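Local structure of cellulosomal scaffoldin adaptor protein B (Acetivibrio cellulolyticus, 3BWZ) at residues D141-F146 with S155-I160; M41-A46 with G87-S92; T14-G19 with F118-E123. The protein is a cellulosomal scaffoldin whose type II cohesin module, the part described here, probably binds dockerin modules of partner proteins to build the cellulosome. All blocks are in the same frame, centred on the assembly; numbering follows the deposited sequence. Where two conformers were deposited one is given.

Overall arrangement
All three contacts belong to one cohesin module and involve strands of its beta-sandwich. Contact 1 (141-146 with 155-160) and contact 3 (14-19 with 118-123) lie on opposite sides of the chain's centre, their own centres about 28 Å apart. Contact 2 (41-46 with 87-92) is closer to that centre. It is about 17 Å from contact 1, centre to centre, without touching it, although strands 34-42 and 143-147 are sheet neighbours. Contacts 2 and 3, with centres about 16 Å apart, do touch: the Tyr43 ring meets Phe118, and Pro45 and Ala46 pack against Leu121 and Lys122. An ethanediol bound at Thr14, in contact 3, probably comes from the crystallisation liquor.

Contact 1: D141-F146 with S155-I160; sequences DGTVLF and SGYSVI
The CD1 methyl of Leu145 lies over the centre of one face of the Tyr157 ring. It stands 3.5 Å above the ring plane, only 10° off the ring normal, a well-centred CH-pi contact in which Leu145 CD1 is 3.6 Å from Tyr157 CZ. The ring is brought against the leucine by a chi1 of 67°, which places Tyr157 CG between its own backbone N and carbonyl carbon. Thr143 lies at the ring's edge, in its plane. There Tyr157 OH donates a hydrogen bond of 2.8 Å to Thr143 OG1, although the position of the phenol oxygen is somewhat less certain. The threonine hydroxyl is also bonded to Ile140 O, so it passes the polar end of the tyrosine on to the backbone of the preceding loop. Val159 meets the tip of Thr143 end-on with both methyls: CG2 approaches Thr143 OG1 at 3.8 Å, and CG1 lies 3.9 Å from Thr143 CG2. Val159 CG1 also faces Asp141 CB at 4.0 Å. Farther out, a water donates to Asp141 OD2 at 2.6 Å and to Val159 O at 2.8 Å, bridging the two segments beside the exposed Asp141. No direct backbone hydrogen bond joins the segments. Strand 143-147 pairs with 34-42, whereas strand 158-165 pairs with 6-11 and 126-130, and Phe130 packs on both Thr143 and Val159. Such side-chain packing between strands with different sheet partners is consistent with the two layers of the jelly-roll beta-sandwich of cohesins.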
ATOM      1  N   ASP A 141       4.354   4.674 -11.446  1.00  9.07           N
ATOM      2  CA  ASP A 141       4.798   5.193 -10.158  1.00 10.10           C
ATOM      3  C   ASP A 141       4.648   4.159  -9.094  1.00  9.36           C
ATOM      4  O   ASP A 141       4.101   4.401  -8.011  1.00 10.12           O
ATOM      5  CB  ASP A 141       4.082   6.466  -9.770  1.00 10.77           C
ATOM      6  CG  ASP A 141       4.451   7.627 -10.681  1.00 12.54           C
ATOM      7  OD1 ASP A 141       5.380   7.507 -11.521  1.00 16.94           O
ATOM      8  OD2 ASP A 141       3.769   8.656 -10.588  1.00 14.52           O
ATOM      9  N   GLY A 142       5.172   2.983  -9.382  1.00  8.89           N
ATOM     10  CA  GLY A 142       5.205   1.928  -8.384  1.00  8.65           C
ATOM     11  C   GLY A 142       3.933   1.154  -8.193  1.00  7.02           C
ATOM     12  O   GLY A 142       3.858   0.356  -7.265  1.00  8.50           O
ATOM     13  N   THR A 143       2.961   1.341  -9.086  1.00  7.19           N
ATOM     14  CA  THR A 143       1.657   0.699  -8.960  1.00  6.89           C
ATOM     15  C   THR A 143       1.289  -0.093 -10.210  1.00  6.54           C
ATOM     16  O   THR A 143       1.459   0.381 -11.321  1.00  7.67           O
ATOM     17  CB  THR A 143       0.535   1.724  -8.622  1.00  7.47           C
ATOM     18  OG1 THR A 143       0.185   2.503  -9.768  1.00  7.87           O
ATOM     19  CG2 THR A 143       0.927   2.636  -7.461  1.00  8.36           C
ATOM     20  N   VAL A 144       0.718  -1.277  -9.986  1.00  6.64           N
ATOM     21  CA  VAL A 144       0.101  -2.050 -11.044  1.00  7.21           C
ATOM     22  C   VAL A 144      -1.277  -2.427 -10.514  1.00  7.40           C
ATOM     23  O   VAL A 144      -1.366  -3.088  -9.466  1.00  7.87           O
ATOM     24  CB  VAL A 144       0.888  -3.312 -11.422  1.00  7.70           C
ATOM     25  CG1 VAL A 144       0.172  -4.045 -12.533  1.00  9.40           C
ATOM     26  CG2 VAL A 144       2.265  -2.956 -11.856  1.00  9.73           C
ATOM     27  N   LEU A 145      -2.330  -1.999 -11.208  1.00  6.82           N
ATOM     28  CA  LEU A 145      -3.695  -2.348 -10.836  1.00  7.02           C
ATOM     29  C   LEU A 145      -4.270  -3.279 -11.880  1.00  7.37           C
ATOM     30  O   LEU A 145      -4.000  -3.100 -13.069  1.00  8.70           O
ATOM     31  CB  LEU A 145      -4.547  -1.080 -10.720  1.00  8.04           C
ATOM     32  CG  LEU A 145      -3.986   0.069  -9.879  1.00  7.93           C
ATOM     33  CD1 LEU A 145      -5.002   1.218  -9.841  1.00 10.29           C
ATOM     34  CD2 LEU A 145      -3.550  -0.376  -8.488  1.00  8.92           C
ATOM     35  N   PHE A 146      -5.040  -4.259 -11.437  1.00  7.63           N
ATOM     36  CA  PHE A 146      -5.662  -5.245 -12.316  1.00  8.16           C
ATOM     37  C   PHE A 146      -7.170  -5.104 -12.307  1.00  7.96           C
ATOM     38  O   PHE A 146      -7.748  -4.776 -11.275  1.00  8.29           O
ATOM     39  CB  PHE A 146      -5.313  -6.671 -11.878  1.00  9.39           C
ATOM     40  CG  PHE A 146      -3.861  -6.946 -11.890  1.00 10.51           C
ATOM     41  CD1 PHE A 146      -3.137  -7.011 -10.720  1.00 13.33           C
ATOM     42  CD2 PHE A 146      -3.198  -7.158 -13.081  1.00 12.48           C
ATOM     43  CE1 PHE A 146      -1.776  -7.261 -10.745  1.00 16.78           C
ATOM     44  CE2 PHE A 146      -1.830  -7.423 -13.105  1.00 13.86           C
ATOM     45  CZ  PHE A 146      -1.138  -7.457 -11.944  1.00 15.62           C
ATOM     46  N   SER A 155      -4.085   2.884 -17.610  1.00 12.02           N
ATOM     47  CA  SER A 155      -4.270   4.317 -17.766  0.50 13.68           C
ATOM     48  C   SER A 155      -5.425   4.825 -16.957  1.00 15.19           C
ATOM     49  O   SER A 155      -6.259   4.057 -16.481  1.00 17.48           O
ATOM     50  CB  SER A 155      -4.578   4.649 -19.212  0.50 13.15           C
ATOM     51  OG  SER A 155      -5.933   4.310 -19.497  0.50 13.91           O
ATOM     52  N   GLY A 156      -5.450   6.137 -16.773  1.00 16.46           N
ATOM     53  CA  GLY A 156      -6.621   6.790 -16.249  1.00 18.84           C
ATOM     54  C   GLY A 156      -6.743   6.948 -14.745  1.00 18.29           C
ATOM     55  O   GLY A 156      -7.861   7.178 -14.274  1.00 19.92           O
ATOM     56  N   TYR A 157      -5.645   6.799 -13.985  1.00 14.45           N
ATOM     57  CA  TYR A 157      -5.699   7.040 -12.544  1.00 11.75           C
ATOM     58  C   TYR A 157      -4.500   7.823 -12.049  1.00 10.53           C
ATOM     59  O   TYR A 157      -3.383   7.733 -12.594  1.00 13.52           O
ATOM     60  CB  TYR A 157      -5.867   5.716 -11.783  1.00 11.21           C
ATOM     61  CG  TYR A 157      -4.697   4.748 -11.854  1.00  9.75           C
ATOM     62  CD1 TYR A 157      -3.718   4.767 -10.877  1.00  9.87           C
ATOM     63  CD2 TYR A 157      -4.585   3.803 -12.862  1.00 10.43           C
ATOM     64  CE1 TYR A 157      -2.661   3.885 -10.889  1.00  9.03           C
ATOM     65  CE2 TYR A 157      -3.511   2.920 -12.882  1.00  9.44           C
ATOM     66  CZ  TYR A 157      -2.555   2.949 -11.896  1.00  8.52           C
ATOM     67  OH  TYR A 157      -1.518   2.066 -11.913  1.00  9.10           O
ATOM     68  N   SER A 158      -4.741   8.628 -11.011  1.00 10.74           N
ATOM     69  CA  SER A 158      -3.649   9.330 -10.368  0.50 10.32           C
ATOM     70  C   SER A 158      -3.031   8.463  -9.280  1.00  8.46           C
ATOM     71  O   SER A 158      -3.688   7.580  -8.708  1.00  9.45           O
ATOM     72  CB  SER A 158      -4.156  10.631  -9.777  0.50 11.32           C
ATOM     73  OG  SER A 158      -5.204  10.346  -8.878  0.50 12.65           O
ATOM     74  N   VAL A 159      -1.769   8.739  -8.998  1.00  8.72           N
ATOM     75  CA  VAL A 159      -1.027   8.075  -7.944  1.00  8.45           C
ATOM     76  C   VAL A 159      -0.593   9.159  -6.968  1.00  8.82           C
ATOM     77  O   VAL A 159       0.312   9.955  -7.274  1.00 10.21           O
ATOM     78  CB  VAL A 159       0.164   7.266  -8.502  1.00  8.67           C
ATOM     79  CG1 VAL A 159       0.884   6.578  -7.360  1.00  9.61           C
ATOM     80  CG2 VAL A 159      -0.306   6.259  -9.538  1.00  9.57           C
ATOM     81  N   ILE A 160      -1.305   9.239  -5.839  1.00  8.08           N
ATOM     82  CA  ILE A 160      -1.165  10.345  -4.906  1.00  7.96           C
ATOM     83  C   ILE A 160      -0.220   9.892  -3.775  1.00  7.97           C
ATOM     84  O   ILE A 160      -0.575   9.101  -2.906  1.00  8.69           O
ATOM     85  CB  ILE A 160      -2.555  10.804  -4.358  1.00  8.90           C
ATOM     86  CG1 ILE A 160      -3.542  11.115  -5.491  1.00  9.61           C
ATOM     87  CG2 ILE A 160      -2.415  11.972  -3.394  1.00 10.42           C
ATOM     88  CD1 ILE A 160      -4.977  11.216  -5.028  1.00 11.89           C
TER
HETATM   89  O   HOH W   1       2.940   9.417  -8.217  1.00 14.95           O

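Contact 2: M41-A46 with G87-S92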
ATOM      1  N   MET A  41       6.518  -0.002  -2.417  1.00  7.56           N
ATOM      2  CA  MET A  41       6.574   1.097  -1.457  1.00  7.93           C
ATOM      3  C   MET A  41       8.004   1.312  -0.999  1.00  7.92           C
ATOM      4  O   MET A  41       8.784   0.371  -0.846  1.00  9.63           O
ATOM      5  CB  MET A  41       5.733   0.830  -0.245  0.67  8.26           C
ATOM      6  CG  MET A  41       4.281   0.836  -0.546  0.67  9.03           C
ATOM      7  SD  MET A  41       3.287   0.405   0.868  0.67  9.80           S
ATOM      8  CE  MET A  41       3.534   1.793   1.969  0.67 10.55           C
ATOM      9  N   LYS A  42       8.345   2.570  -0.740  1.00  8.16           N
ATOM     10  CA  LYS A  42       9.654   2.974  -0.245  1.00  8.52           C
ATOM     11  C   LYS A  42       9.498   3.839   0.998  1.00  7.97           C
ATOM     12  O   LYS A  42       8.654   4.718   1.065  1.00  9.83           O
ATOM     13  CB  LYS A  42      10.397   3.753  -1.337  1.00 10.35           C
ATOM     14  CG  LYS A  42      11.787   4.243  -0.984  1.00 12.39           C
ATOM     15  CD  LYS A  42      12.807   3.130  -0.977  1.00 14.88           C
ATOM     16  CE  LYS A  42      14.178   3.623  -0.575  1.00 15.27           C
ATOM     17  NZ  LYS A  42      14.229   4.035   0.855  1.00 17.32           N
ATOM     18  N   TYR A  43      10.334   3.564   1.980  1.00  7.92           N
ATOM     19  CA  TYR A  43      10.393   4.350   3.213  1.00  7.63           C
ATOM     20  C   TYR A  43      11.844   4.426   3.651  1.00  7.98           C
ATOM     21  O   TYR A  43      12.690   3.684   3.142  1.00  8.66           O
ATOM     22  CB  TYR A  43       9.490   3.751   4.318  1.00  7.86           C
ATOM     23  CG  TYR A  43       9.941   2.385   4.757  1.00  7.58           C
ATOM     24  CD1 TYR A  43      10.762   2.213   5.853  1.00  7.62           C
ATOM     25  CD2 TYR A  43       9.607   1.267   4.025  1.00  7.75           C
ATOM     26  CE1 TYR A  43      11.228   0.968   6.229  1.00  8.25           C
ATOM     27  CE2 TYR A  43      10.058  -0.001   4.388  1.00  8.14           C
ATOM     28  CZ  TYR A  43      10.874  -0.149   5.484  1.00  8.30           C
ATOM     29  OH  TYR A  43      11.350  -1.399   5.803  1.00  9.27           O
ATOM     30  N   ASP A  44      12.130   5.306   4.609  1.00  7.80           N
ATOM     31  CA  ASP A  44      13.486   5.473   5.105  1.00  8.06           C
ATOM     32  C   ASP A  44      13.642   4.588   6.328  1.00  8.46           C
ATOM     33  O   ASP A  44      13.040   4.856   7.355  1.00  8.28           O
ATOM     34  CB  ASP A  44      13.747   6.949   5.467  1.00  8.90           C
ATOM     35  CG  ASP A  44      15.154   7.191   5.948  1.00  9.63           C
ATOM     36  OD1 ASP A  44      15.847   6.212   6.325  1.00 10.72           O
ATOM     37  OD2 ASP A  44      15.561   8.373   5.959  1.00 12.36           O
ATOM     38  N   PRO A  45      14.435   3.509   6.228  1.00  8.83           N
ATOM     39  CA  PRO A  45      14.492   2.554   7.317  1.00  9.71           C
ATOM     40  C   PRO A  45      15.271   3.045   8.537  1.00 10.01           C
ATOM     41  O   PRO A  45      15.232   2.392   9.562  1.00 11.40           O
ATOM     42  CB  PRO A  45      15.198   1.362   6.673  1.00 12.26           C
ATOM     43  CG  PRO A  45      16.077   1.972   5.635  1.00 12.26           C
ATOM     44  CD  PRO A  45      15.286   3.112   5.088  1.00 10.31           C
ATOM     45  N   ALA A  46      15.916   4.198   8.438  1.00  9.82           N
ATOM     46  CA  ALA A  46      16.481   4.844   9.627  1.00 10.80           C
ATOM     47  C   ALA A  46      15.397   5.522  10.454  1.00  9.88           C
ATOM     48  O   ALA A  46      15.600   5.793  11.638  1.00 11.49           O
ATOM     49  CB  ALA A  46      17.571   5.867   9.261  1.00 12.33           C
ATOM     50  N   GLY A  87      14.594  -0.284   2.743  1.00 10.39           N
ATOM     51  CA  GLY A  87      13.267   0.277   2.949  1.00  9.45           C
ATOM     52  C   GLY A  87      12.356   0.115   1.754  1.00  9.66           C
ATOM     53  O   GLY A  87      11.689   1.070   1.352  1.00 10.10           O
ATOM     54  N   ILE A  88      12.265  -1.110   1.216  1.00  8.73           N
ATOM     55  CA  ILE A  88      11.416  -1.380   0.057  1.00  9.09           C
ATOM     56  C   ILE A  88      10.451  -2.512   0.413  1.00  8.18           C
ATOM     57  O   ILE A  88      10.888  -3.572   0.853  1.00 10.07           O
ATOM     58  CB  ILE A  88      12.236  -1.804  -1.191  1.00 10.15           C
ATOM     59  CG1 ILE A  88      13.246  -0.731  -1.592  1.00 11.86           C
ATOM     60  CG2 ILE A  88      11.287  -2.143  -2.367  1.00 11.85           C
ATOM     61  CD1 ILE A  88      14.320  -1.263  -2.522  1.00 14.86           C
ATOM     62  N   LEU A  89       9.155  -2.290   0.202  1.00  7.90           N
ATOM     63  CA  LEU A  89       8.129  -3.305   0.379  1.00  7.48           C
ATOM     64  C   LEU A  89       7.509  -3.527  -1.004  1.00  7.92           C
ATOM     65  O   LEU A  89       6.897  -2.620  -1.564  1.00  9.62           O
ATOM     66  CB  LEU A  89       7.028  -2.839   1.349  1.00  7.29           C
ATOM     67  CG  LEU A  89       7.496  -2.284   2.697  1.00  7.97           C
ATOM     68  CD1 LEU A  89       6.280  -1.824   3.521  1.00 10.15           C
ATOM     69  CD2 LEU A  89       8.316  -3.310   3.468  1.00  9.59           C
ATOM     70  N   ASN A  90       7.646  -4.732  -1.536  1.00  7.96           N
ATOM     71  CA  ASN A  90       7.084  -5.085  -2.850  1.00  8.15           C
ATOM     72  C   ASN A  90       6.095  -6.210  -2.591  1.00  7.67           C
ATOM     73  O   ASN A  90       6.480  -7.249  -2.090  1.00  9.11           O
ATOM     74  CB  ASN A  90       8.237  -5.501  -3.791  1.00  8.69           C
ATOM     75  CG  ASN A  90       7.832  -5.857  -5.240  1.00 10.23           C
ATOM     76  OD1 ASN A  90       8.688  -5.718  -6.198  1.00 16.90           O
ATOM     77  ND2 ASN A  90       6.743  -6.491  -5.417  1.00  8.70           N
ATOM     78  N   PHE A  91       4.823  -5.998  -2.894  1.00  7.61           N
ATOM     79  CA  PHE A  91       3.829  -6.999  -2.598  1.00  7.25           C
ATOM     80  C   PHE A  91       2.732  -7.007  -3.629  1.00  7.29           C
ATOM     81  O   PHE A  91       2.489  -6.023  -4.320  1.00  7.54           O
ATOM     82  CB  PHE A  91       3.251  -6.815  -1.182  1.00  8.43           C
ATOM     83  CG  PHE A  91       2.632  -5.461  -0.944  1.00  8.89           C
ATOM     84  CD1 PHE A  91       1.284  -5.232  -1.158  1.00  9.19           C
ATOM     85  CD2 PHE A  91       3.421  -4.394  -0.491  1.00 10.50           C
ATOM     86  CE1 PHE A  91       0.746  -3.967  -0.949  1.00 11.19           C
ATOM     87  CE2 PHE A  91       2.878  -3.147  -0.261  1.00 11.89           C
ATOM     88  CZ  PHE A  91       1.534  -2.959  -0.484  1.00 11.22           C
ATOM     89  N   SER A  92       2.069  -8.162  -3.709  1.00  7.88           N
ATOM     90  CA  SER A  92       0.969  -8.377  -4.626  0.50  7.58           C
ATOM     91  C   SER A  92      -0.190  -8.979  -3.861  1.00  7.28           C
ATOM     92  O   SER A  92       0.019  -9.865  -3.027  1.00  8.86           O
ATOM     93  CB  SER A  92       1.378  -9.316  -5.766  0.50  9.48           C
ATOM     94  OG  SER A  92       0.339  -9.406  -6.741  0.50  9.65           O
TER
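Met41 and Leu89 exchange two backbone hydrogen bonds, Met41 N to Leu89 O at 2.8 Å and nearly straight (173°), and Leu89 N to Met41 O at 2.9 Å. A third runs from Tyr43 N to Gly87 O at 2.9 Å. Lys42 NZ donates to Tyr43 O at 2.8 Å, from above the carbonyl plane, the side chain turning at its second and fourth torsions (75° and 68°); NZ also bonds Lys86 O. Met41 with Leu89 is thus a hydrogen-bonded antiparallel pair and Lys42 with Ile88 a non-hydrogen-bonded one, joining strands 34-42 and 88-94 of the cohesin beta-sandwich. On its other flank strand 88-94 meets strand 77-83, where Gly87 and Ile88 both face Asp83 in a G1 beta bulge. The bulge glycine, whose positive phi favours this residue, lies against one face of the Tyr43 ring: Gly87 CA sits offset toward the rim, 3.5 Å from Tyr43 CZ. Leu89 CG touches the edge of the same ring, 3.8 Å from Tyr43 CE2. On the Met41 and Leu89 side, one conformer of Met41 makes a Met-aromatic contact, SD lying at the edge of the Phe91 ring, 3.7 Å from Phe91 CE2; a second conformer makes this less certain. Lys42 and Ile88 cross on the other face, Lys42 CD lying 3.9 Å from Ile88 CG1.

Contact 3: T14-G19 with F118-E123; sequences TTASVG and FKVLKE. With EDO (1,2-ethanediol), chain F.
The flat carboxylate of Glu123 has the peptide oxygen of Ala16 close to its plane, beside its two oxygens. Glu123 OE2 comes within 2.6 Å of Ala16 O, while OE1 stands farther from the same oxygen, at 3.2 Å. Two oxygens as close as the first pair suggest that the acid carries a proton, which would ease the repulsion between them. The carboxylate reaches this place because Glu123 CG is anti to the backbone N (chi1 -169°) and the chain then bends at chi2, folding the acid back toward the loop. Ser17 CA approaches OE2 as well. A backbone hydrogen bond ties the two segments, Gly19 N donating to Val120 O at 2.7 Å. Around this bond Val18 packs its two methyls along 120-123. Its CG1 lies 3.7 Å from Leu121 O, and its CG2 is 4.0 Å from Glu123 CB. Val120 points into the loop, its CB 3.5 Å from Ser17 O and its CG2 3.9 Å from Ala16 CB, on a buried side that Val22 and Leu48 help to cover. At the far end of the loop, Thr14 OG1 and O1 of an ethanediol share a hydrogen bond of 2.7 Å; this ligand does not reach the 118-123 segment. Val18 and Gly19 have the backbone angles of the central pair of a type II turn, and the positive phi of Gly19 suits glycine. The loop links strands 6-11 and 21-29, and its turn folds over the end of strand 111-120, the antiparallel neighbour of 21-29, as a hairpin connection at one end of the cohesin beta-sandwich.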
ATOM      1  N   THR A  14      -0.466  13.218  11.018  1.00 11.10           N
ATOM      2  CA  THR A  14       0.443  14.160  10.382  1.00 12.36           C
ATOM      3  C   THR A  14       1.742  14.325  11.112  1.00 11.25           C
ATOM      4  O   THR A  14       2.788  14.669  10.523  1.00 11.51           O
ATOM      5  CB  THR A  14      -0.238  15.585  10.137  1.00 11.22           C
ATOM      6  OG1 THR A  14      -0.618  16.189  11.401  1.00 13.31           O
ATOM      7  CG2 THR A  14      -1.408  15.501   9.203  1.00 16.20           C
ATOM      8  N   THR A  15       1.635  14.153  12.410  1.00 10.19           N
ATOM      9  CA  THR A  15       2.740  14.309  13.324  1.00  9.28           C
ATOM     10  C   THR A  15       2.711  13.093  14.247  1.00  8.57           C
ATOM     11  O   THR A  15       1.635  12.606  14.588  1.00  9.29           O
ATOM     12  CB  THR A  15       2.616  15.647  13.969  0.54 10.25           C
ATOM     13  OG1 THR A  15       2.592  16.651  12.941  0.54 14.13           O
ATOM     14  CG2 THR A  15       3.797  15.874  14.777  0.54 10.01           C
ATOM     15  N   ALA A  16       3.879  12.601  14.626  1.00  7.65           N
ATOM     16  CA  ALA A  16       3.951  11.412  15.470  1.00  7.83           C
ATOM     17  C   ALA A  16       5.283  11.437  16.206  1.00  7.72           C
ATOM     18  O   ALA A  16       6.334  11.618  15.612  1.00  9.14           O
ATOM     19  CB  ALA A  16       3.838  10.148  14.606  1.00  9.34           C
ATOM     20  N   SER A  17       5.214  11.206  17.506  1.00  8.50           N
ATOM     21  CA  SER A  17       6.403  11.165  18.346  1.00  9.31           C
ATOM     22  C   SER A  17       7.153   9.845  18.188  1.00  8.60           C
ATOM     23  O   SER A  17       6.617   8.860  17.692  1.00  9.54           O
ATOM     24  CB  SER A  17       6.027  11.360  19.800  1.00 11.17           C
ATOM     25  OG  SER A  17       5.353  12.593  19.961  1.00 12.49           O
ATOM     26  N   VAL A  18       8.402   9.837  18.630  1.00  8.85           N
ATOM     27  CA  VAL A  18       9.180   8.615  18.654  1.00  8.68           C
ATOM     28  C   VAL A  18       8.369   7.528  19.358  1.00  8.95           C
ATOM     29  O   VAL A  18       7.732   7.758  20.392  1.00  9.35           O
ATOM     30  CB  VAL A  18      10.517   8.832  19.337  1.00  9.60           C
ATOM     31  CG1 VAL A  18      11.276   7.533  19.429  1.00  9.90           C
ATOM     32  CG2 VAL A  18      11.327   9.883  18.559  1.00 13.11           C
ATOM     33  N   GLY A  19       8.395   6.350  18.757  1.00  8.73           N
ATOM     34  CA  GLY A  19       7.738   5.195  19.296  1.00  9.31           C
ATOM     35  C   GLY A  19       6.286   5.028  18.897  1.00  8.61           C
ATOM     36  O   GLY A  19       5.712   3.951  19.093  1.00  9.19           O
ATOM     37  N   PHE A 118       3.772   1.677  10.630  1.00  6.72           N
ATOM     38  CA  PHE A 118       5.164   2.027  10.846  1.00  7.08           C
ATOM     39  C   PHE A 118       5.385   2.542  12.247  1.00  7.50           C
ATOM     40  O   PHE A 118       4.690   3.449  12.700  1.00  8.10           O
ATOM     41  CB  PHE A 118       5.643   3.101   9.860  1.00  7.77           C
ATOM     42  CG  PHE A 118       5.703   2.664   8.434  1.00  7.76           C
ATOM     43  CD1 PHE A 118       4.653   2.925   7.561  1.00  7.76           C
ATOM     44  CD2 PHE A 118       6.824   2.033   7.941  1.00  7.50           C
ATOM     45  CE1 PHE A 118       4.734   2.531   6.248  1.00  9.02           C
ATOM     46  CE2 PHE A 118       6.909   1.651   6.625  1.00  8.50           C
ATOM     47  CZ  PHE A 118       5.864   1.911   5.784  1.00  8.68           C
ATOM     48  N   LYS A 119       6.379   1.981  12.919  1.00  7.21           N
ATOM     49  CA  LYS A 119       6.871   2.525  14.180  1.00  7.50           C
ATOM     50  C   LYS A 119       7.857   3.645  13.889  1.00  6.82           C
ATOM     51  O   LYS A 119       8.764   3.488  13.066  1.00  7.51           O
ATOM     52  CB  LYS A 119       7.527   1.406  14.980  1.00  8.81           C
ATOM     53  CG  LYS A 119       8.141   1.671  16.350  0.50  9.12           C
ATOM     54  CD  LYS A 119       9.157   0.537  16.737  0.50 10.25           C
ATOM     55  CE  LYS A 119       8.582  -0.878  16.687  0.50 10.60           C
ATOM     56  NZ  LYS A 119       9.639  -1.945  16.882  0.50 10.04           N
ATOM     57  N   VAL A 120       7.696   4.772  14.584  1.00  7.64           N
ATOM     58  CA  VAL A 120       8.571   5.920  14.406  1.00  7.55           C
ATOM     59  C   VAL A 120       9.835   5.727  15.245  1.00  7.58           C
ATOM     60  O   VAL A 120       9.786   5.738  16.482  1.00  9.06           O
ATOM     61  CB  VAL A 120       7.860   7.235  14.803  1.00  8.06           C
ATOM     62  CG1 VAL A 120       8.810   8.414  14.663  1.00  9.86           C
ATOM     63  CG2 VAL A 120       6.587   7.416  13.950  1.00  9.35           C
ATOM     64  N   LEU A 121      10.952   5.548  14.556  1.00  7.66           N
ATOM     65  CA  LEU A 121      12.252   5.366  15.216  1.00  8.42           C
ATOM     66  C   LEU A 121      12.902   6.700  15.580  1.00  8.83           C
ATOM     67  O   LEU A 121      13.575   6.807  16.611  1.00  9.55           O
ATOM     68  CB  LEU A 121      13.218   4.597  14.314  1.00  8.43           C
ATOM     69  CG  LEU A 121      12.718   3.232  13.827  1.00  8.43           C
ATOM     70  CD1 LEU A 121      13.778   2.543  12.943  1.00 11.07           C
ATOM     71  CD2 LEU A 121      12.285   2.340  14.988  1.00 11.41           C
ATOM     72  N   LYS A 122      12.745   7.676  14.688  1.00  9.21           N
ATOM     73  CA  LYS A 122      13.380   8.996  14.806  1.00 10.20           C
ATOM     74  C   LYS A 122      12.383  10.061  14.436  1.00 10.01           C
ATOM     75  O   LYS A 122      11.589   9.867  13.520  1.00 10.56           O
ATOM     76  CB  LYS A 122      14.595   9.113  13.863  1.00 11.66           C
ATOM     77  CG  LYS A 122      15.645   8.069  14.064  1.00 13.30           C
ATOM     78  CD  LYS A 122      16.879   8.321  13.197  1.00 15.82           C
ATOM     79  CE  LYS A 122      17.705   9.503  13.650  1.00 22.87           C
ATOM     80  NZ  LYS A 122      18.262   9.303  15.019  1.00 25.51           N
ATOM     81  N   GLU A 123      12.454  11.185  15.133  1.00 10.39           N
ATOM     82  CA  GLU A 123      11.601  12.310  14.875  1.00 10.38           C
ATOM     83  C   GLU A 123      12.210  13.204  13.811  1.00 10.30           C
ATOM     84  O   GLU A 123      13.030  14.065  14.089  1.00 13.26           O
ATOM     85  CB  GLU A 123      11.384  13.065  16.188  1.00 13.43           C
ATOM     86  CG  GLU A 123      10.308  14.113  16.162  1.00 13.98           C
ATOM     87  CD  GLU A 123       8.928  13.569  16.152  1.00 16.76           C
ATOM     88  OE1 GLU A 123       7.980  14.368  16.082  1.00 20.94           O
ATOM     89  OE2 GLU A 123       8.762  12.337  16.197  1.00 16.24           O
TER
HETATM   90  C1  EDO F 302      -4.093  16.937  11.603  1.00 16.07           C
HETATM   91  O1  EDO F 302      -3.234  15.968  12.206  1.00 19.36           O
HETATM   92  C2  EDO F 302      -5.140  17.440  12.581  1.00 15.83           C
HETATM   93  O2  EDO F 302      -6.134  16.484  12.916  1.00 18.83           O